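Long-range contact in p-nitrophenyl phosphatase (Pho2) (Archaeoglobus fulgidus, PDB 3QGM), which probably acts as a metal-dependent phosphatase of the haloacid dehalogenase superfamily and binds a calcium ion: residues C141-P152 / T177-P188. Sequence-based numbering, arbitrary orientation.
Sequences CLRGIRYIATNP and TGREPDVVVGKP
Cys141 O, at the end of helix 131-143, takes an in-plane lone-pair bond from Arg179 NH1 (3.0 Å) besides the backbone N of Gly144, which closes the helix in a Schellman motif. Past that turn, Ile145 O is gripped end-on by both terminal nitrogens of Arg179, NH1 at 2.8 Å and NH2 at 3.0 Å. A bend at chi3 (67°) turns the guanidinium to these carbonyls, edge first; Tyr147 CB lies over one face, and NH2 salt-bridges Asp182 OD2 (2.9 Å). A methionine in place of Arg179 would probably leave Ile145 O without these two donors and Asp182 without its salt-bridge mate. Arg146 reaches past Val183 CG2 to Glu87. Tyr147 N donates to the anti side of Asp182 OD2 (2.8 Å), tilted out of the carboxylate plane and well off straight. With CG anti to the backbone N (chi1 167°), the Tyr147 ring has one face covered by Pro181, whose CA sits 3.6 Å from the ring centroid in a CH-pi contact; at the ring edge a water accepts from Tyr147 OH and donates to Arg179 O. Ile148 CD1 packs along Val183 CB, while Ala149 N bonds almost straight to Val183 O (3.0 Å, 169°) and Ala149 O accepts from Val185 N. Ala149 CB faces the other way, against Pro181 CG. Beyond the strand, Pro152 CD rests on Val184 CG1 (3.6 Å), and Lys187 extends toward the calcium site, paired with Asp217. Strand 183-184, outermost in this chain's parallel sheet, follows 146-149 through strands 155-158 and 161-164, then helix 167-177: a beta-alpha-beta crossover, consistent with the alpha/beta cap domain of UmpH-like HAD phosphatases.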
loop_
_atom_site.group_PDB
_atom_site.type_symbol
_atom_site.label_atom_id
_atom_site.label_comp_id
_atom_site.label_asym_id
_atom_site.label_seq_id
_atom_site.Cartn_x
_atom_site.Cartn_y
_atom_site.Cartn_z
ATOM N N CYS A 141 -7.587 -11.259 2.996
ATOM C CA CYS A 141 -7.692 -10.999 1.587
ATOM C C CYS A 141 -7.243 -12.263 0.778
ATOM O O CYS A 141 -7.919 -12.685 -0.146
ATOM C CB CYS A 141 -6.840 -9.768 1.315
ATOM S SG CYS A 141 -7.072 -9.060 -0.240
ATOM N N LEU A 142 -6.155 -12.894 1.214
ATOM C CA LEU A 142 -5.635 -14.135 0.636
ATOM C C LEU A 142 -6.579 -15.347 0.854
ATOM O O LEU A 142 -6.578 -16.241 0.040
ATOM C CB LEU A 142 -4.262 -14.503 1.215
ATOM C CG LEU A 142 -3.016 -13.706 0.780
ATOM C CD1 LEU A 142 -1.904 -14.062 1.724
ATOM C CD2 LEU A 142 -2.622 -14.011 -0.669
ATOM N N ARG A 143 -7.363 -15.361 1.933
ATOM C CA ARG A 143 -8.405 -16.393 2.078
ATOM C C ARG A 143 -9.492 -16.262 1.024
ATOM O O ARG A 143 -10.219 -17.188 0.772
ATOM C CB ARG A 143 -9.074 -16.347 3.445
ATOM C CG ARG A 143 -8.293 -16.957 4.562
ATOM C CD ARG A 143 -9.083 -16.720 5.844
ATOM N NE ARG A 143 -10.374 -17.358 5.715
ATOM C CZ ARG A 143 -11.502 -16.931 6.254
ATOM N NH1 ARG A 143 -11.568 -15.816 7.007
ATOM N NH2 ARG A 143 -12.575 -17.641 6.025
ATOM N N GLY A 144 -9.631 -15.088 0.440
ATOM C CA GLY A 144 -10.537 -14.906 -0.689
ATOM C C GLY A 144 -11.951 -14.547 -0.298
ATOM O O GLY A 144 -12.848 -14.540 -1.140
ATOM N N ILE A 145 -12.133 -14.169 0.965
ATOM C CA ILE A 145 -13.427 -13.687 1.430
ATOM C C ILE A 145 -13.831 -12.380 0.761
ATOM O O ILE A 145 -13.026 -11.653 0.204
ATOM C CB ILE A 145 -13.497 -13.620 2.988
ATOM C CG1 ILE A 145 -12.610 -12.513 3.579
ATOM C CG2 ILE A 145 -13.061 -14.996 3.589
ATOM C CD1 ILE A 145 -12.714 -12.374 5.128
ATOM N N ARG A 146 -15.123 -12.136 0.766
ATOM C CA ARG A 146 -15.711 -10.989 0.120
ATOM C C ARG A 146 -15.132 -9.736 0.777
ATOM O O ARG A 146 -15.016 -9.663 1.981
ATOM C CB ARG A 146 -17.239 -11.056 0.303
ATOM C CG ARG A 146 -18.021 -9.893 -0.276
ATOM C CD ARG A 146 -19.332 -10.466 -0.900
ATOM N NE ARG A 146 -20.214 -9.448 -1.444
ATOM C CZ ARG A 146 -20.147 -8.982 -2.695
ATOM N NH1 ARG A 146 -19.238 -9.435 -3.553
ATOM N NH2 ARG A 146 -21.014 -8.047 -3.089
ATOM N N TYR A 147 -14.828 -8.743 -0.034
ATOM C CA TYR A 147 -13.960 -7.667 0.355
ATOM C C TYR A 147 -14.649 -6.353 -0.002
ATOM O O TYR A 147 -14.838 -6.021 -1.165
ATOM C CB TYR A 147 -12.600 -7.904 -0.337
ATOM C CG TYR A 147 -11.584 -6.784 -0.341
ATOM C CD1 TYR A 147 -11.679 -5.685 0.512
ATOM C CD2 TYR A 147 -10.494 -6.866 -1.189
ATOM C CE1 TYR A 147 -10.724 -4.665 0.480
ATOM C CE2 TYR A 147 -9.534 -5.854 -1.241
ATOM C CZ TYR A 147 -9.642 -4.764 -0.399
ATOM O OH TYR A 147 -8.696 -3.773 -0.499
ATOM N N ILE A 148 -15.046 -5.623 1.034
ATOM C CA ILE A 148 -15.690 -4.350 0.879
ATOM C C ILE A 148 -14.817 -3.215 1.418
ATOM O O ILE A 148 -14.221 -3.319 2.499
ATOM C CB ILE A 148 -17.016 -4.301 1.667
ATOM C CG1 ILE A 148 -17.764 -5.626 1.505
ATOM C CG2 ILE A 148 -17.852 -3.126 1.133
ATOM C CD1 ILE A 148 -18.361 -5.804 0.140
ATOM N N ALA A 149 -14.790 -2.119 0.707
ATOM C CA ALA A 149 -14.117 -0.918 1.209
ATOM C C ALA A 149 -15.145 0.209 1.380
ATOM O O ALA A 149 -16.058 0.375 0.582
ATOM C CB ALA A 149 -12.982 -0.493 0.286
ATOM N N THR A 150 -14.978 0.969 2.448
ATOM C CA THR A 150 -15.851 2.067 2.775
ATOM C C THR A 150 -15.795 3.169 1.731
ATOM O O THR A 150 -16.823 3.740 1.326
ATOM C CB THR A 150 -15.464 2.634 4.174
ATOM O OG1 THR A 150 -14.053 2.936 4.206
ATOM C CG2 THR A 150 -15.768 1.618 5.297
ATOM N N ASN A 151 -14.588 3.465 1.279
ATOM C CA ASN A 151 -14.375 4.570 0.362
ATOM C C ASN A 151 -13.009 4.402 -0.341
ATOM O O ASN A 151 -12.140 3.704 0.201
ATOM C CB ASN A 151 -14.414 5.913 1.123
ATOM C CG ASN A 151 -13.285 6.075 2.091
ATOM O OD1 ASN A 151 -13.164 5.304 3.048
ATOM N ND2 ASN A 151 -12.494 7.140 1.918
ATOM N N PRO A 152 -12.826 5.012 -1.533
ATOM C CA PRO A 152 -11.544 4.834 -2.246
ATOM C C PRO A 152 -10.478 5.884 -2.026
ATOM O O PRO A 152 -9.373 5.717 -2.552
ATOM C CB PRO A 152 -11.934 4.874 -3.714
ATOM C CG PRO A 152 -13.247 5.750 -3.737
ATOM C CD PRO A 152 -13.874 5.621 -2.365
ATOM N N THR A 177 -1.479 -8.825 -3.185
ATOM C CA THR A 177 -2.362 -9.991 -3.458
ATOM C C THR A 177 -2.969 -9.986 -4.843
ATOM O O THR A 177 -3.486 -11.006 -5.265
ATOM C CB THR A 177 -3.574 -10.053 -2.542
ATOM O OG1 THR A 177 -4.427 -8.932 -2.822
ATOM C CG2 THR A 177 -3.211 -10.095 -1.048
ATOM N N GLY A 178 -2.966 -8.833 -5.518
ATOM C CA GLY A 178 -3.675 -8.688 -6.789
ATOM C C GLY A 178 -5.161 -8.406 -6.648
ATOM O O GLY A 178 -5.803 -8.107 -7.621
ATOM N N ARG A 179 -5.727 -8.419 -5.443
ATOM C CA ARG A 179 -7.171 -8.136 -5.277
ATOM C C ARG A 179 -7.454 -6.663 -5.044
ATOM O O ARG A 179 -6.866 -6.044 -4.136
ATOM C CB ARG A 179 -7.747 -8.874 -4.059
ATOM C CG ARG A 179 -7.725 -10.347 -4.183
ATOM C CD ARG A 179 -8.571 -10.952 -3.100
ATOM N NE ARG A 179 -9.996 -10.673 -3.234
ATOM C CZ ARG A 179 -10.897 -10.974 -2.282
ATOM N NH1 ARG A 179 -10.534 -11.526 -1.131
ATOM N NH2 ARG A 179 -12.165 -10.709 -2.467
ATOM N N GLU A 180 -8.389 -6.121 -5.810
ATOM C CA GLU A 180 -9.045 -4.882 -5.442
ATOM C C GLU A 180 -10.278 -5.220 -4.646
ATOM O O GLU A 180 -10.696 -6.381 -4.619
ATOM C CB GLU A 180 -9.460 -4.126 -6.693
ATOM C CG GLU A 180 -8.261 -3.784 -7.562
ATOM C CD GLU A 180 -8.664 -3.003 -8.742
ATOM O OE1 GLU A 180 -8.904 -1.787 -8.573
ATOM O OE2 GLU A 180 -8.795 -3.619 -9.799
ATOM N N PRO A 181 -10.898 -4.223 -4.020
ATOM C CA PRO A 181 -12.152 -4.568 -3.345
ATOM C C PRO A 181 -13.212 -5.119 -4.304
ATOM O O PRO A 181 -13.287 -4.679 -5.478
ATOM C CB PRO A 181 -12.605 -3.219 -2.743
ATOM C CG PRO A 181 -11.332 -2.461 -2.565
ATOM C CD PRO A 181 -10.528 -2.821 -3.804
ATOM N N ASP A 182 -14.026 -6.066 -3.819
ATOM C CA ASP A 182 -15.215 -6.535 -4.587
ATOM C C ASP A 182 -16.215 -5.387 -4.779
ATOM O O ASP A 182 -16.853 -5.253 -5.832
ATOM C CB ASP A 182 -15.884 -7.732 -3.867
ATOM C CG ASP A 182 -14.938 -8.954 -3.761
ATOM O OD1 ASP A 182 -14.305 -9.264 -4.787
ATOM O OD2 ASP A 182 -14.819 -9.594 -2.699
ATOM N N VAL A 183 -16.322 -4.534 -3.752
ATOM C CA VAL A 183 -17.266 -3.435 -3.735
ATOM C C VAL A 183 -16.598 -2.276 -3.019
ATOM O O VAL A 183 -16.077 -2.449 -1.937
ATOM C CB VAL A 183 -18.547 -3.814 -2.957
ATOM C CG1 VAL A 183 -19.538 -2.631 -2.907
ATOM C CG2 VAL A 183 -19.214 -5.041 -3.597
ATOM N N VAL A 184 -16.572 -1.115 -3.659
ATOM C CA VAL A 184 -16.264 0.135 -2.993
ATOM C C VAL A 184 -17.611 0.864 -2.784
ATOM O O VAL A 184 -18.381 1.029 -3.740
ATOM C CB VAL A 184 -15.343 0.953 -3.856
ATOM C CG1 VAL A 184 -15.023 2.302 -3.178
ATOM C CG2 VAL A 184 -13.996 0.136 -4.186
ATOM N N VAL A 185 -17.901 1.274 -1.549
ATOM C CA VAL A 185 -19.189 1.896 -1.202
ATOM C C VAL A 185 -19.204 3.389 -1.531
ATOM O O VAL A 185 -20.139 3.866 -2.211
ATOM C CB VAL A 185 -19.535 1.612 0.257
ATOM C CG1 VAL A 185 -20.893 2.248 0.677
ATOM C CG2 VAL A 185 -19.543 0.100 0.451
ATOM N N GLY A 186 -18.162 4.112 -1.108
ATOM C CA GLY A 186 -18.172 5.580 -1.102
ATOM C C GLY A 186 -18.076 6.195 -2.490
ATOM O O GLY A 186 -17.788 5.498 -3.464
ATOM N N LYS A 187 -18.263 7.506 -2.569
ATOM C CA LYS A 187 -18.064 8.243 -3.807
ATOM C C LYS A 187 -16.661 8.059 -4.388
ATOM O O LYS A 187 -15.679 8.165 -3.648
ATOM C CB LYS A 187 -18.326 9.738 -3.596
ATOM C CG LYS A 187 -19.815 10.077 -3.157
ATOM C CD LYS A 187 -19.948 11.561 -2.829
ATOM C CE LYS A 187 -19.250 11.951 -1.544
ATOM N NZ LYS A 187 -19.365 13.414 -1.315
ATOM N N PRO A 188 -16.560 7.871 -5.727
ATOM C CA PRO A 188 -17.676 7.999 -6.708
ATOM C C PRO A 188 -18.489 6.734 -7.007
ATOM O O PRO A 188 -19.321 6.725 -7.941
ATOM C CB PRO A 188 -16.962 8.489 -7.970
ATOM C CG PRO A 188 -15.613 7.824 -7.891
ATOM C CD PRO A 188 -15.251 7.863 -6.401
HETATM O O HOH W 1 -7.191 -3.928 -2.594
#